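Local coordinates for uncharacterized protein (Legionella pneumophila subsp. pneumophila str. Philadelphia 1, PDB 4RD8) that is of unknown function, belongs to the DUF5636 family, and folds as a single chain of helices and loops without beta strands, at residues Leu78-Glu81 with Ile82-Ala86; Glu50-Glu53 with Gln54-Arg58. The protein carries 3 engineered substitutions. All blocks are in the same frame, centred on the assembly; numbering follows the deposited sequence. Where two conformers were deposited one is given.

Interaction 1 (Leu78-Glu81 with Ile82-Ala86); sequences LIQE and ILTEA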
loop_
_atom_site.group_PDB
_atom_site.type_symbol
_atom_site.label_atom_id
_atom_site.label_comp_id
_atom_site.label_asym_id
_atom_site.label_seq_id
_atom_site.Cartn_x
_atom_site.Cartn_y
_atom_site.Cartn_z
ATOM N N LEU A 78 -8.177 1.919 -11.163
ATOM C CA LEU A 78 -7.089 2.886 -11.028
ATOM C C LEU A 78 -5.988 2.343 -10.123
ATOM O O LEU A 78 -4.801 2.422 -10.456
ATOM C CB LEU A 78 -7.600 4.230 -10.489
ATOM C CG LEU A 78 -6.546 5.267 -10.079
ATOM C CD1 LEU A 78 -5.648 5.638 -11.257
ATOM C CD2 LEU A 78 -7.216 6.523 -9.501
ATOM N N ILE A 79 -6.378 1.796 -8.975
ATOM C CA ILE A 79 -5.408 1.191 -8.064
ATOM C C ILE A 79 -4.617 0.077 -8.773
ATOM O O ILE A 79 -3.380 0.031 -8.685
ATOM C CB ILE A 79 -6.100 0.657 -6.782
ATOM C CG1 ILE A 79 -6.512 1.843 -5.882
ATOM C CG2 ILE A 79 -5.194 -0.319 -6.039
ATOM C CD1 ILE A 79 -7.551 1.496 -4.814
ATOM N N GLN A 80 -5.319 -0.796 -9.499
ATOM C CA GLN A 80 -4.648 -1.879 -10.220
ATOM C C GLN A 80 -3.670 -1.370 -11.285
ATOM O O GLN A 80 -2.601 -1.953 -11.477
ATOM C CB GLN A 80 -5.645 -2.849 -10.868
ATOM C CG GLN A 80 -4.942 -4.043 -11.516
ATOM C CD GLN A 80 -4.085 -4.826 -10.513
ATOM O OE1 GLN A 80 -4.619 -5.477 -9.615
ATOM N NE2 GLN A 80 -2.759 -4.748 -10.653
ATOM N N GLU A 81 -4.037 -0.302 -11.991
ATOM C CA GLU A 81 -3.149 0.242 -13.017
ATOM C C GLU A 81 -1.840 0.757 -12.411
ATOM O O GLU A 81 -0.758 0.508 -12.949
ATOM C CB GLU A 81 -3.855 1.330 -13.836
ATOM C CG GLU A 81 -5.008 0.786 -14.675
ATOM C CD GLU A 81 -5.892 1.870 -15.260
ATOM O OE1 GLU A 81 -5.506 3.062 -15.233
ATOM O OE2 GLU A 81 -6.985 1.521 -15.756
ATOM N N ILE A 82 -1.944 1.461 -11.285
ATOM C CA ILE A 82 -0.759 1.957 -10.592
ATOM C C ILE A 82 0.112 0.789 -10.147
ATOM O O ILE A 82 1.329 0.807 -10.313
ATOM C CB ILE A 82 -1.150 2.828 -9.380
ATOM C CG1 ILE A 82 -1.818 4.113 -9.882
ATOM C CG2 ILE A 82 0.079 3.156 -8.536
ATOM C CD1 ILE A 82 -2.540 4.904 -8.800
ATOM N N LEU A 83 -0.521 -0.240 -9.595
ATOM C CA LEU A 83 0.205 -1.414 -9.124
ATOM C C LEU A 83 0.867 -2.153 -10.269
ATOM O O LEU A 83 2.014 -2.567 -10.160
ATOM C CB LEU A 83 -0.720 -2.373 -8.370
ATOM C CG LEU A 83 -1.218 -1.847 -7.023
ATOM C CD1 LEU A 83 -2.187 -2.870 -6.431
ATOM C CD2 LEU A 83 -0.043 -1.589 -6.083
ATOM N N THR A 84 0.144 -2.320 -11.366
ATOM C CA THR A 84 0.700 -2.997 -12.530
ATOM C C THR A 84 1.953 -2.294 -13.065
ATOM O O THR A 84 2.944 -2.951 -13.402
ATOM C CB THR A 84 -0.341 -3.124 -13.634
ATOM O OG1 THR A 84 -1.447 -3.883 -13.127
ATOM C CG2 THR A 84 0.254 -3.839 -14.842
ATOM N N GLU A 85 1.904 -0.965 -13.125
ATOM C CA GLU A 85 3.048 -0.153 -13.545
ATOM C C GLU A 85 4.291 -0.436 -12.715
ATOM O O GLU A 85 5.415 -0.297 -13.211
ATOM C CB GLU A 85 2.725 1.339 -13.424
ATOM C CG GLU A 85 1.947 1.929 -14.564
ATOM C CD GLU A 85 1.900 3.443 -14.484
ATOM O OE1 GLU A 85 2.880 4.049 -13.978
ATOM O OE2 GLU A 85 0.885 4.023 -14.920
ATOM N N ALA A 86 4.077 -0.811 -11.453
ATOM C CA ALA A 86 5.163 -1.080 -10.515
ATOM C C ALA A 86 5.589 -2.546 -10.493
ATOM O O ALA A 86 6.405 -2.947 -9.655
ATOM C CB ALA A 86 4.786 -0.632 -9.105
#
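T84 and Q80 meet one helical turn apart in helix 69-85, through backbone and side chains together. Followed outward, the T84 side chain begins with CB at 3.3 Å from Q80 O, and OG1 then donates a hydrogen bond to that same Q80 O at 2.8 Å. The torsion accounts for this: a chi1 of -60° sets OG1 anti to the carbonyl carbon and beside T84's own N, which turns the hydroxyl back to the preceding turn. Because T84 N also donates to Q80 O, one carbonyl oxygen is gripped twice. The two donors arrive from opposite faces of its plane, and the hydroxyl stands 39° out of that plane rather than on a lone pair. The Q80 side chain, bent at chi2, brings NE2 to 2.9 Å from T84 OG1; NE2 also makes a weak hydrogen bond to R89 O.

The buried side is apolar. I82 passes its CG1 within 3.5 Å of L78 O before its CD1 meets CD1 of L78 at 4.0 Å. I79 and L83 instead lie alongside each other and point the same way, CG2 of I79 being 4.0 Å from CD1 of L83. L51 of helix 41-61 touches L78 and I82, while I139 of helix 130-144 reaches I82 and L83.

E81 and E85 are exposed, and their like charges are kept apart, with E81 OE1 6.5 Å from E85 OE2. Each carboxylate turns to a different base: E81 forms a salt bridge with R58, and E85 a long, weak ion pair with K143. Aliphatic side chains against two neighbouring helices and polar ones outside mark an amphipathic helix of an all-helical fold, here carrying the familiar threonine hydroxyl-to-carbonyl bond from i to i-4.

Interaction 2 (Glu50-Glu53 with Gln54-Arg58); sequences ELNE and QLTMR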
loop_
_atom_site.group_PDB
_atom_site.type_symbol
_atom_site.label_atom_id
_atom_site.label_comp_id
_atom_site.label_asym_id
_atom_site.label_seq_id
_atom_site.Cartn_x
_atom_site.Cartn_y
_atom_site.Cartn_z
ATOM N N GLU A 50 -3.000 13.565 -5.313
ATOM C CA GLU A 50 -2.775 13.119 -6.688
ATOM C C GLU A 50 -3.712 11.962 -7.029
ATOM O O GLU A 50 -4.311 11.938 -8.108
ATOM C CB GLU A 50 -1.306 12.713 -6.889
ATOM C CG GLU A 50 -0.978 12.110 -8.258
ATOM C CD GLU A 50 -1.127 13.103 -9.405
ATOM O OE1 GLU A 50 -0.909 14.321 -9.199
ATOM O OE2 GLU A 50 -1.463 12.661 -10.526
ATOM N N LEU A 51 -3.848 11.022 -6.096
ATOM C CA LEU A 51 -4.723 9.868 -6.290
ATOM C C LEU A 51 -6.163 10.346 -6.424
ATOM O O LEU A 51 -6.910 9.877 -7.293
ATOM C CB LEU A 51 -4.594 8.895 -5.120
ATOM C CG LEU A 51 -5.409 7.602 -5.228
ATOM C CD1 LEU A 51 -4.916 6.758 -6.389
ATOM C CD2 LEU A 51 -5.343 6.817 -3.917
ATOM N N ASN A 52 -6.538 11.303 -5.576
ATOM C CA ASN A 52 -7.866 11.910 -5.641
ATOM C C ASN A 52 -8.110 12.606 -6.966
ATOM O O ASN A 52 -9.219 12.572 -7.496
ATOM C CB ASN A 52 -8.066 12.916 -4.507
ATOM C CG ASN A 52 -9.427 13.585 -4.556
ATOM O OD1 ASN A 52 -10.420 13.043 -4.056
ATOM N ND2 ASN A 52 -9.481 14.773 -5.153
ATOM N N GLU A 53 -7.077 13.254 -7.492
ATOM C CA GLU A 53 -7.219 13.996 -8.734
ATOM C C GLU A 53 -7.346 13.054 -9.925
ATOM O O GLU A 53 -8.137 13.297 -10.836
ATOM C CB GLU A 53 -6.057 14.967 -8.928
ATOM C CG GLU A 53 -6.248 15.886 -10.113
ATOM C CD GLU A 53 -5.259 17.029 -10.127
ATOM O OE1 GLU A 53 -4.114 16.816 -10.584
ATOM O OE2 GLU A 53 -5.632 18.138 -9.689
ATOM N N GLN A 54 -6.578 11.969 -9.913
ATOM C CA GLN A 54 -6.670 10.988 -10.984
ATOM C C GLN A 54 -8.040 10.301 -10.989
ATOM O O GLN A 54 -8.639 10.098 -12.043
ATOM C CB GLN A 54 -5.517 9.979 -10.892
ATOM C CG GLN A 54 -4.143 10.614 -11.113
ATOM C CD GLN A 54 -3.028 9.590 -11.197
ATOM O OE1 GLN A 54 -3.274 8.408 -11.437
ATOM N NE2 GLN A 54 -1.790 10.038 -10.990
ATOM N N LEU A 55 -8.540 9.973 -9.802
ATOM C CA LEU A 55 -9.875 9.392 -9.653
ATOM C C LEU A 55 -10.981 10.353 -10.104
ATOM O O LEU A 55 -11.905 9.955 -10.828
ATOM C CB LEU A 55 -10.097 8.976 -8.195
ATOM C CG LEU A 55 -11.443 8.362 -7.799
ATOM C CD1 LEU A 55 -11.708 7.088 -8.601
ATOM C CD2 LEU A 55 -11.473 8.075 -6.295
ATOM N N THR A 56 -10.884 11.611 -9.674
ATOM C CA THR A 56 -11.833 12.649 -10.076
ATOM C C THR A 56 -11.885 12.768 -11.594
ATOM O O THR A 56 -12.963 12.864 -12.191
ATOM C CB THR A 56 -11.441 14.023 -9.495
ATOM O OG1 THR A 56 -11.455 13.958 -8.064
ATOM C CG2 THR A 56 -12.403 15.093 -9.964
HETATM N N MSE A 57 -10.707 12.776 -12.208
HETATM C CA MSE A 57 -10.567 12.820 -13.660
HETATM C C MSE A 57 -11.290 11.643 -14.303
HETATM O O MSE A 57 -12.012 11.786 -15.289
HETATM C CB MSE A 57 -9.085 12.721 -14.023
HETATM C CG MSE A 57 -8.510 13.935 -14.712
HETATM SE SE MSE A 57 -6.879 13.429 -15.647
HETATM C CE MSE A 57 -7.578 11.929 -16.671
ATOM N N ARG A 58 -11.066 10.471 -13.724
ATOM C CA ARG A 58 -11.589 9.211 -14.229
ATOM C C ARG A 58 -13.112 9.164 -14.209
ATOM O O ARG A 58 -13.742 8.849 -15.220
ATOM C CB ARG A 58 -11.023 8.080 -13.377
ATOM C CG ARG A 58 -10.968 6.736 -14.041
ATOM C CD ARG A 58 -10.173 5.777 -13.168
ATOM N NE ARG A 58 -10.121 4.435 -13.733
ATOM C CZ ARG A 58 -9.083 3.945 -14.400
ATOM N NH1 ARG A 58 -7.999 4.686 -14.586
ATOM N NH2 ARG A 58 -9.133 2.710 -14.874
HETATM O O HOH W 1 -11.725 16.359 -6.053
#
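E50 and Q54 bridge one turn of helix 41-61, an amphipathic helix whose i to i+4 side-chain pairs sit on regular i to i-4 backbone hydrogen bonds. Q54 NE2 donates to E50 OE2 at 2.7 Å with an almost straight N-H...O angle of 176°. The acceptor lies in the plane of the Q54 amide, and OE2 offers its anti lone pair, the one away from the other carboxylate oxygen. The carboxylate and amide planes are turned 72° apart, yet the bond lies close to both: the twist is about the bond itself. E50 reaches this position by a bend at chi2 (66°), whereas Q54 stays extended beyond CG. Q54 CG passes 3.4 Å from E50 OE2, to one side of the carboxylate plane, and the charge probably strengthens the grip on the amide.

The packed side belongs to L51 and L55. Both are buried, and their side chains pack on other helices, not on each other: L51 meets L78 and I82 of helix 69-85 as well as L213, and L55 meets L78 and V212. Within the turn L55 N bonds to L51 O (3.0 Å), and L55 CB rests against the same oxygen. E53, by contrast, is exposed, and its extended side chain contributes little beyond CB against the backbone of Q54.

Buried N52 and partly exposed T56 form the second polar pair. T56 OG1 donates to N52 O at 2.7 Å, and T56 N donates to the same N52 O from the opposite face of the carbonyl plane, at 2.9 Å. The amide of N52 is held at its oxygen by the backbone N of L213. Its other end meets a water molecule, which accepts from N52 ND2 at 2.9 Å and donates to T56 OG1 at 3.1 Å.

From the N terminus, the chain forms helix 41-61, which holds interaction 2, then passes through residues 62-68 into helix 69-85, which holds interaction 1. Each contact closes a single helical turn, so the two neither nest nor cross but follow in series, their centres about 14 Å apart. The helices that bear them nevertheless pack against each other at an incline. I82 CD1 packs on L51 CD1 at 3.9 Å, L78 CD1 touches Q54 OE1 at 3.7 Å, and R58 NH2 joins E81 OE2 in a 2.6 Å salt bridge. Helix 130-144 backs interaction 1, whereas helix 211-218 backs interaction 2, tying a late helix of the chain to helix 41-61.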